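Local coordinates for putative secreted cellulose binding protein (Streptomyces coelicolor, PDB 4OY7) that cleaves the glycosidic bonds of cellulose oxidatively, as the copper-dependent catalytic domain of a two-domain bacterial lytic polysaccharide monooxygenase, at residues 4-16 / 79-92. Residues are numbered along the deposited sequence; the frame is centred on the assembly and turned at random.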
loop_
_atom_site.group_PDB
_atom_site.type_symbol
_atom_site.label_atom_id
_atom_site.label_comp_id
_atom_site.label_asym_id
_atom_site.label_seq_id
_atom_site.Cartn_x
_atom_site.Cartn_y
_atom_site.Cartn_z
ATOM N N ALA A 4 3.869 -0.650 1.955
ATOM C CA ALA A 4 4.459 0.639 2.063
ATOM C C ALA A 4 4.234 1.219 3.469
ATOM O O ALA A 4 3.133 1.105 4.033
ATOM C CB ALA A 4 3.889 1.579 1.023
ATOM N N MET A 5 5.298 1.814 4.027
ATOM C CA MET A 5 5.198 2.524 5.299
ATOM C C MET A 5 5.196 4.054 5.171
ATOM O O MET A 5 4.643 4.754 6.022
ATOM C CB MET A 5 6.341 2.091 6.231
ATOM C CG MET A 5 6.330 0.600 6.561
ATOM S SD MET A 5 7.866 0.065 7.347
ATOM C CE MET A 5 7.623 0.953 8.867
ATOM N N MET A 6 5.803 4.577 4.106
ATOM C CA MET A 6 5.888 6.016 3.863
ATOM C C MET A 6 5.958 6.216 2.348
ATOM O O MET A 6 6.934 5.758 1.744
ATOM C CB MET A 6 7.174 6.594 4.477
ATOM C CG MET A 6 7.134 6.809 5.982
ATOM S SD MET A 6 8.303 8.054 6.609
ATOM C CE MET A 6 7.721 9.506 5.756
ATOM N N PRO A 7 4.885 6.767 1.697
ATOM C CA PRO A 7 3.516 7.019 2.218
ATOM C C PRO A 7 2.830 5.700 2.542
ATOM O O PRO A 7 2.803 4.776 1.715
ATOM C CB PRO A 7 2.803 7.698 1.039
ATOM C CG PRO A 7 3.507 7.184 -0.154
ATOM C CD PRO A 7 4.961 7.076 0.258
ATOM N N GLY A 8 2.297 5.628 3.752
ATOM C CA GLY A 8 1.881 4.373 4.325
ATOM C C GLY A 8 0.682 3.812 3.630
ATOM O O GLY A 8 -0.187 4.546 3.181
ATOM N N SER A 9 0.637 2.490 3.557
ATOM C CA SER A 9 -0.453 1.775 2.933
ATOM C C SER A 9 -1.678 1.792 3.856
ATOM O O SER A 9 -1.583 2.196 5.023
ATOM C CB SER A 9 -0.016 0.340 2.659
ATOM O OG SER A 9 -0.030 -0.413 3.857
ATOM N N ARG A 10 -2.831 1.384 3.328
ATOM C CA ARG A 10 -4.071 1.391 4.137
ATOM C C ARG A 10 -3.957 0.531 5.387
ATOM O O ARG A 10 -4.326 0.966 6.492
ATOM C CB ARG A 10 -5.259 0.941 3.302
ATOM C CG ARG A 10 -5.660 1.964 2.260
ATOM C CD ARG A 10 -6.832 1.546 1.387
ATOM N NE ARG A 10 -7.228 2.707 0.601
ATOM C CZ ARG A 10 -8.133 2.716 -0.359
ATOM N NH1 ARG A 10 -8.768 1.594 -0.687
ATOM N NH2 ARG A 10 -8.394 3.853 -1.002
ATOM N N THR A 11 -3.476 -0.693 5.222
ATOM C CA THR A 11 -3.345 -1.560 6.390
ATOM C C THR A 11 -2.323 -1.023 7.406
ATOM O O THR A 11 -2.503 -1.156 8.609
ATOM C CB THR A 11 -3.009 -3.010 6.047
ATOM O OG1 THR A 11 -1.795 -3.072 5.286
ATOM C CG2 THR A 11 -4.177 -3.683 5.308
ATOM N N TYR A 12 -1.247 -0.417 6.921
ATOM C CA TYR A 12 -0.228 0.100 7.814
ATOM C C TYR A 12 -0.733 1.315 8.578
ATOM O O TYR A 12 -0.625 1.384 9.770
ATOM C CB TYR A 12 1.063 0.417 7.045
ATOM C CG TYR A 12 2.155 0.944 7.931
ATOM C CD1 TYR A 12 2.722 0.148 8.925
ATOM C CD2 TYR A 12 2.594 2.262 7.814
ATOM C CE1 TYR A 12 3.737 0.631 9.750
ATOM C CE2 TYR A 12 3.602 2.740 8.630
ATOM C CZ TYR A 12 4.158 1.939 9.603
ATOM O OH TYR A 12 5.169 2.465 10.428
ATOM N N LEU A 13 -1.313 2.269 7.869
ATOM C CA LEU A 13 -1.843 3.454 8.553
ATOM C C LEU A 13 -2.985 3.089 9.477
ATOM O O LEU A 13 -3.145 3.702 10.512
ATOM C CB LEU A 13 -2.275 4.528 7.575
ATOM C CG LEU A 13 -1.163 5.183 6.749
ATOM C CD1 LEU A 13 -1.695 6.312 5.890
ATOM C CD2 LEU A 13 -0.013 5.683 7.619
ATOM N N CYS A 14 -3.794 2.114 9.091
ATOM C CA CYS A 14 -4.893 1.751 9.949
ATOM C C CYS A 14 -4.395 1.067 11.222
ATOM O O CYS A 14 -4.917 1.314 12.323
ATOM C CB CYS A 14 -5.928 0.917 9.215
ATOM S SG CYS A 14 -7.043 1.910 8.166
ATOM N N GLN A 15 -3.366 0.250 11.099
ATOM C CA GLN A 15 -2.831 -0.401 12.278
ATOM C C GLN A 15 -2.158 0.619 13.210
ATOM O O GLN A 15 -2.255 0.480 14.426
ATOM C CB GLN A 15 -1.946 -1.584 11.903
ATOM C CG GLN A 15 -0.546 -1.265 11.425
ATOM C CD GLN A 15 0.473 -1.176 12.551
ATOM O OE1 GLN A 15 0.339 -1.811 13.575
ATOM N NE2 GLN A 15 1.529 -0.414 12.321
ATOM N N LEU A 16 -1.507 1.649 12.660
ATOM C CA LEU A 16 -0.969 2.736 13.503
ATOM C C LEU A 16 -2.070 3.485 14.198
ATOM O O LEU A 16 -1.928 3.823 15.352
ATOM C CB LEU A 16 -0.152 3.755 12.711
ATOM C CG LEU A 16 1.184 3.273 12.169
ATOM C CD1 LEU A 16 1.767 4.418 11.345
ATOM C CD2 LEU A 16 2.152 2.799 13.254
ATOM N N PHE A 79 -8.545 -9.205 3.515
ATOM C CA PHE A 79 -8.170 -7.790 3.359
ATOM C C PHE A 79 -9.172 -7.094 2.469
ATOM O O PHE A 79 -8.940 -5.971 2.019
ATOM C CB PHE A 79 -6.776 -7.657 2.708
ATOM C CG PHE A 79 -5.639 -8.040 3.610
ATOM C CD1 PHE A 79 -5.319 -7.289 4.742
ATOM C CD2 PHE A 79 -4.866 -9.158 3.312
ATOM C CE1 PHE A 79 -4.270 -7.672 5.573
ATOM C CE2 PHE A 79 -3.834 -9.550 4.136
ATOM C CZ PHE A 79 -3.523 -8.806 5.264
ATOM N N SER A 80 -10.320 -7.724 2.262
ATOM C CA SER A 80 -11.310 -7.237 1.298
ATOM C C SER A 80 -11.783 -5.808 1.589
ATOM O O SER A 80 -11.996 -5.023 0.656
ATOM C CB SER A 80 -12.499 -8.208 1.211
ATOM O OG SER A 80 -13.439 -7.815 0.217
ATOM N N ALA A 81 -11.911 -5.477 2.866
ATOM C CA ALA A 81 -12.388 -4.142 3.272
ATOM C C ALA A 81 -11.475 -2.997 2.865
ATOM O O ALA A 81 -11.934 -1.864 2.746
ATOM C CB ALA A 81 -12.658 -4.078 4.781
ATOM N N TYR A 82 -10.212 -3.313 2.600
ATOM C CA TYR A 82 -9.187 -2.329 2.272
ATOM C C TYR A 82 -9.289 -1.927 0.806
ATOM O O TYR A 82 -8.610 -1.019 0.382
ATOM C CB TYR A 82 -7.783 -2.829 2.717
ATOM C CG TYR A 82 -7.781 -3.023 4.215
ATOM C CD1 TYR A 82 -7.498 -1.971 5.071
ATOM C CD2 TYR A 82 -8.175 -4.230 4.786
ATOM C CE1 TYR A 82 -7.553 -2.119 6.438
ATOM C CE2 TYR A 82 -8.245 -4.384 6.153
ATOM C CZ TYR A 82 -7.936 -3.320 6.989
ATOM O OH TYR A 82 -8.036 -3.423 8.366
ATOM N N ASN A 83 -10.166 -2.576 0.038
ATOM C CA ASN A 83 -10.581 -2.045 -1.265
ATOM C C ASN A 83 -11.714 -1.001 -1.252
ATOM O O ASN A 83 -11.990 -0.416 -2.305
ATOM C CB ASN A 83 -11.000 -3.197 -2.224
ATOM C CG ASN A 83 -9.844 -4.097 -2.552
ATOM O OD1 ASN A 83 -8.782 -3.630 -3.039
ATOM N ND2 ASN A 83 -10.009 -5.379 -2.278
ATOM N N ALA A 84 -12.360 -0.757 -0.109
ATOM C CA ALA A 84 -13.514 0.154 -0.054
ATOM C C ALA A 84 -13.195 1.487 -0.709
ATOM O O ALA A 84 -12.203 2.136 -0.390
ATOM C CB ALA A 84 -13.961 0.354 1.390
ATOM N N ALA A 85 -14.042 1.867 -1.654
ATOM C CA ALA A 85 -13.849 3.083 -2.429
ATOM C C ALA A 85 -14.440 4.268 -1.648
ATOM O O ALA A 85 -15.596 4.717 -1.889
ATOM C CB ALA A 85 -14.508 2.947 -3.802
ATOM N N ARG A 86 -13.637 4.738 -0.693
ATOM C CA ARG A 86 -14.013 5.788 0.251
ATOM C C ARG A 86 -12.963 6.888 0.221
ATOM O O ARG A 86 -11.787 6.625 -0.054
ATOM C CB ARG A 86 -14.019 5.218 1.672
ATOM C CG ARG A 86 -15.072 4.198 1.958
ATOM C CD ARG A 86 -14.875 3.570 3.322
ATOM N NE ARG A 86 -15.207 4.545 4.350
ATOM C CZ ARG A 86 -16.091 4.353 5.319
ATOM N NH1 ARG A 86 -16.766 3.210 5.425
ATOM N NH2 ARG A 86 -16.293 5.320 6.199
ATOM N N SER A 87 -13.385 8.107 0.526
ATOM C CA SER A 87 -12.461 9.242 0.546
ATOM C C SER A 87 -11.962 9.598 1.946
ATOM O O SER A 87 -11.200 10.565 2.099
ATOM C CB SER A 87 -13.152 10.451 -0.062
ATOM O OG SER A 87 -14.240 10.877 0.723
ATOM N N ASP A 88 -12.370 8.833 2.950
ATOM C CA ASP A 88 -12.076 9.167 4.354
ATOM C C ASP A 88 -10.982 8.275 4.978
ATOM O O ASP A 88 -10.772 8.353 6.186
ATOM C CB ASP A 88 -13.358 9.234 5.221
ATOM C CG ASP A 88 -14.153 7.924 5.251
ATOM O OD1 ASP A 88 -13.863 7.008 4.442
ATOM O OD2 ASP A 88 -15.027 7.797 6.142
ATOM N N TRP A 89 -10.278 7.475 4.184
ATOM C CA TRP A 89 -9.133 6.725 4.674
ATOM C C TRP A 89 -8.058 7.703 5.170
ATOM O O TRP A 89 -8.045 8.873 4.755
ATOM C CB TRP A 89 -8.513 5.883 3.563
ATOM C CG TRP A 89 -9.283 4.693 3.096
ATOM C CD1 TRP A 89 -10.067 4.597 1.970
ATOM C CD2 TRP A 89 -9.306 3.393 3.699
ATOM N NE1 TRP A 89 -10.575 3.336 1.853
ATOM C CE2 TRP A 89 -10.152 2.577 2.911
ATOM C CE3 TRP A 89 -8.741 2.853 4.854
ATOM C CZ2 TRP A 89 -10.379 1.215 3.206
ATOM C CZ3 TRP A 89 -8.974 1.524 5.150
ATOM C CH2 TRP A 89 -9.832 0.715 4.343
ATOM N N PRO A 90 -7.187 7.254 6.086
ATOM C CA PRO A 90 -6.051 8.090 6.433
ATOM C C PRO A 90 -5.205 8.362 5.214
ATOM O O PRO A 90 -5.141 7.531 4.345
ATOM C CB PRO A 90 -5.265 7.220 7.430
ATOM C CG PRO A 90 -6.225 6.217 7.926
ATOM C CD PRO A 90 -7.159 5.965 6.785
ATOM N N ARG A 91 -4.545 9.509 5.145
ATOM C CA ARG A 91 -3.753 9.800 3.971
ATOM C C ARG A 91 -2.512 10.600 4.315
ATOM O O ARG A 91 -2.447 11.288 5.333
ATOM C CB ARG A 91 -4.560 10.540 2.905
ATOM C CG ARG A 91 -4.982 11.978 3.220
ATOM C CD ARG A 91 -6.001 12.540 2.212
ATOM N NE ARG A 91 -7.166 11.658 2.189
ATOM C CZ ARG A 91 -7.436 10.759 1.243
ATOM N NH1 ARG A 91 -8.456 9.932 1.417
ATOM N NH2 ARG A 91 -6.718 10.664 0.128
ATOM N N THR A 92 -1.561 10.528 3.406
ATOM C CA THR A 92 -0.318 11.267 3.497
ATOM C C THR A 92 -0.394 12.506 2.605
ATOM O O THR A 92 -0.747 12.416 1.428
ATOM C CB THR A 92 0.856 10.394 3.059
ATOM O OG1 THR A 92 0.890 9.202 3.861
ATOM C CG2 THR A 92 2.196 11.139 3.243
HETATM O O HOH W 1 -0.308 7.184 2.530
HETATM O O HOH W 2 2.795 7.885 5.595
HETATM O O HOH W 3 -9.945 1.171 -3.265
#
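R10 NH1 is gripped by two acceptors: it donates to Y82 O at 2.8 Å, within the guanidinium plane and nearly straight (162°), and to a water that in turn donates to N83 O. The same guanidinium lies flat on the indole of W89, centres 3.7 Å apart and planes at 10°, in a stacked cation-pi contact. Extended from CG to NE (chi2 179°), the R10 chain crosses the indole, with CD over the six-membered ring and CZ over the five-membered one. R10 NE forms a salt bridge with D190 of strand 184-193, probably offsetting the buried charge. W89 NE1 donates at 3.0 Å to A84 O, which lies close to the ring plane; with R10 on the face, this limits turning of the indole. A leucine in place of W89 would probably leave the guanidinium without its stacking surface and A84 O without the indole N-H. The contact joins the start of helix 10-18 to the 3-10 turn 80-83 and the irregular loop into strand 92-94, in the helix-and-loop region packed against the beta-sandwich core of this AA10 domain. C14, tied to C32 by a disulfide, brings SG to the indole edge, 3.6 Å from W89 CZ3. One turn back, T11 OG1 is bonded to W47 O, while T11 CG2 points onto the centre of the Y82 ring in a CH-pi contact. Further along, L13 CD1 meets P90 CB at 4.0 Å. Two waters link T92 OG1 to the backbone of G8, one accepting from that hydroxyl and donating to G8 O, the other donating to it and accepting from G8 N.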